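Local coordinates for protein Adp-heptose LPS heptosyltransferase II (Escherichia coli, PDB 1PSW) that transfers the second heptose unit from ADP-L-glycero-D-manno-heptose onto heptosyl-Kdo2-lipid A during assembly of the lipopolysaccharide core, at residues E204-L209 against A233-E238. Sequence-based numbering, arbitrary orientation.
Sequences ELAKQL and AALNTE
K207 and L235 meet where the helix 199-211 faces the turn that links helices 225-232 and 237-240, and they illustrate how a lysine can serve an apolar and a polar partner at once. With CG beside the backbone N (chi1 -63°) and every later torsion extended, the lysine reaches past L235 toward A234, its methylenes slanting across one methyl branch of L235: CD2 lies 3.6 Å from K207 CG and 3.7 Å from K207 CE. The other branch, CD1, lies nearest A206, in loose contact with its CB at 4.4 Å, and A203 adds to the same apolar patch. Further out, K207 CE comes within 3.1 Å of A234 O. A water spans the ammonium and this carbonyl, accepting from K207 NZ at 2.9 Å and donating to A234 O at 2.7 Å. With a methionine in place of K207, the water on A234 O would probably be left without its ammonium donor. In the GT-B fold of this glycosyltransferase, A206 also packs on F185 of the parallel-sheet strand 182-186, so the turn rests against a helix itself seated on the sheet. The chemistry thus grades outward from methyl packing to a water-mediated link between the ammonium and a backbone carbonyl, which the positive charge probably strengthens.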
loop_
_atom_site.group_PDB
_atom_site.type_symbol
_atom_site.label_atom_id
_atom_site.label_comp_id
_atom_site.label_asym_id
_atom_site.label_seq_id
_atom_site.Cartn_x
_atom_site.Cartn_y
_atom_site.Cartn_z
ATOM N N GLU A 204 24.554 -5.756 -0.767
ATOM C CA GLU A 204 25.153 -6.891 -1.457
ATOM C C GLU A 204 24.304 -7.256 -2.678
ATOM O O GLU A 204 24.830 -7.542 -3.756
ATOM C CB GLU A 204 25.252 -8.086 -0.501
ATOM C CG GLU A 204 25.750 -9.388 -1.122
ATOM C CD GLU A 204 27.081 -9.232 -1.834
ATOM O OE1 GLU A 204 28.021 -8.667 -1.232
ATOM O OE2 GLU A 204 27.192 -9.684 -2.995
ATOM N N LEU A 205 22.985 -7.240 -2.510
ATOM C CA LEU A 205 22.085 -7.560 -3.618
ATOM C C LEU A 205 22.225 -6.531 -4.735
ATOM O O LEU A 205 22.158 -6.868 -5.917
ATOM C CB LEU A 205 20.623 -7.606 -3.144
ATOM C CG LEU A 205 19.588 -7.958 -4.232
ATOM C CD1 LEU A 205 19.940 -9.296 -4.869
ATOM C CD2 LEU A 205 18.189 -8.013 -3.640
ATOM N N ALA A 206 22.407 -5.269 -4.359
ATOM C CA ALA A 206 22.557 -4.213 -5.353
ATOM C C ALA A 206 23.841 -4.430 -6.164
ATOM O O ALA A 206 23.850 -4.263 -7.389
ATOM C CB ALA A 206 22.581 -2.843 -4.671
ATOM N N LYS A 207 24.923 -4.806 -5.486
ATOM C CA LYS A 207 26.192 -5.046 -6.173
ATOM C C LYS A 207 26.020 -6.149 -7.206
ATOM O O LYS A 207 26.519 -6.056 -8.329
ATOM C CB LYS A 207 27.280 -5.471 -5.181
ATOM C CG LYS A 207 27.622 -4.424 -4.156
ATOM C CD LYS A 207 28.683 -4.929 -3.196
ATOM C CE LYS A 207 28.969 -3.886 -2.137
ATOM N NZ LYS A 207 29.880 -4.379 -1.072
ATOM N N GLN A 208 25.316 -7.203 -6.811
ATOM C CA GLN A 208 25.072 -8.337 -7.694
ATOM C C GLN A 208 24.222 -7.942 -8.902
ATOM O O GLN A 208 24.480 -8.386 -10.023
ATOM C CB GLN A 208 24.355 -9.446 -6.925
ATOM C CG GLN A 208 25.120 -10.013 -5.751
ATOM C CD GLN A 208 26.229 -10.950 -6.170
ATOM O OE1 GLN A 208 27.297 -10.519 -6.612
ATOM N NE2 GLN A 208 25.971 -12.248 -6.058
ATOM N N LEU A 209 23.197 -7.127 -8.664
ATOM C CA LEU A 209 22.302 -6.689 -9.734
ATOM C C LEU A 209 22.984 -5.729 -10.705
ATOM O O LEU A 209 22.805 -5.823 -11.921
ATOM C CB LEU A 209 21.042 -6.038 -9.145
ATOM C CG LEU A 209 20.043 -7.005 -8.495
ATOM C CD1 LEU A 209 18.935 -6.240 -7.767
ATOM C CD2 LEU A 209 19.459 -7.904 -9.568
ATOM N N ALA A 233 26.428 3.760 0.872
ATOM C CA ALA A 233 27.764 3.866 1.443
ATOM C C ALA A 233 28.521 2.539 1.412
ATOM O O ALA A 233 29.725 2.502 1.657
ATOM C CB ALA A 233 27.675 4.381 2.872
ATOM N N ALA A 234 27.821 1.452 1.112
ATOM C CA ALA A 234 28.453 0.141 1.071
ATOM C C ALA A 234 28.907 -0.230 -0.333
ATOM O O ALA A 234 29.521 -1.277 -0.541
ATOM C CB ALA A 234 27.494 -0.915 1.601
ATOM N N LEU A 235 28.603 0.629 -1.299
ATOM C CA LEU A 235 28.976 0.368 -2.685
ATOM C C LEU A 235 30.155 1.244 -3.077
ATOM O O LEU A 235 30.371 2.295 -2.479
ATOM C CB LEU A 235 27.797 0.662 -3.617
ATOM C CG LEU A 235 26.411 0.160 -3.199
ATOM C CD1 LEU A 235 25.428 0.449 -4.317
ATOM C CD2 LEU A 235 26.442 -1.320 -2.880
ATOM N N ASN A 236 30.926 0.809 -4.070
ATOM C CA ASN A 236 32.060 1.603 -4.531
ATOM C C ASN A 236 31.543 2.705 -5.457
ATOM O O ASN A 236 30.344 2.790 -5.716
ATOM C CB ASN A 236 33.087 0.729 -5.266
ATOM C CG ASN A 236 32.510 0.040 -6.489
ATOM O OD1 ASN A 236 31.832 0.661 -7.305
ATOM N ND2 ASN A 236 32.790 -1.251 -6.626
ATOM N N THR A 237 32.450 3.542 -5.952
ATOM C CA THR A 237 32.084 4.648 -6.836
ATOM C C THR A 237 31.365 4.199 -8.103
ATOM O O THR A 237 30.330 4.755 -8.471
ATOM C CB THR A 237 33.331 5.463 -7.247
ATOM O OG1 THR A 237 33.932 6.033 -6.080
ATOM C CG2 THR A 237 32.953 6.585 -8.213
ATOM N N GLU A 238 31.914 3.190 -8.767
ATOM C CA GLU A 238 31.318 2.680 -9.994
ATOM C C GLU A 238 29.891 2.176 -9.767
ATOM O O GLU A 238 29.003 2.427 -10.579
ATOM C CB GLU A 238 32.185 1.554 -10.571
ATOM C CG GLU A 238 33.612 1.965 -10.950
ATOM C CD GLU A 238 34.445 2.406 -9.755
ATOM O OE1 GLU A 238 34.564 1.625 -8.784
ATOM O OE2 GLU A 238 34.994 3.529 -9.788
HETATM O O HOH W 1 30.581 -2.929 1.330
#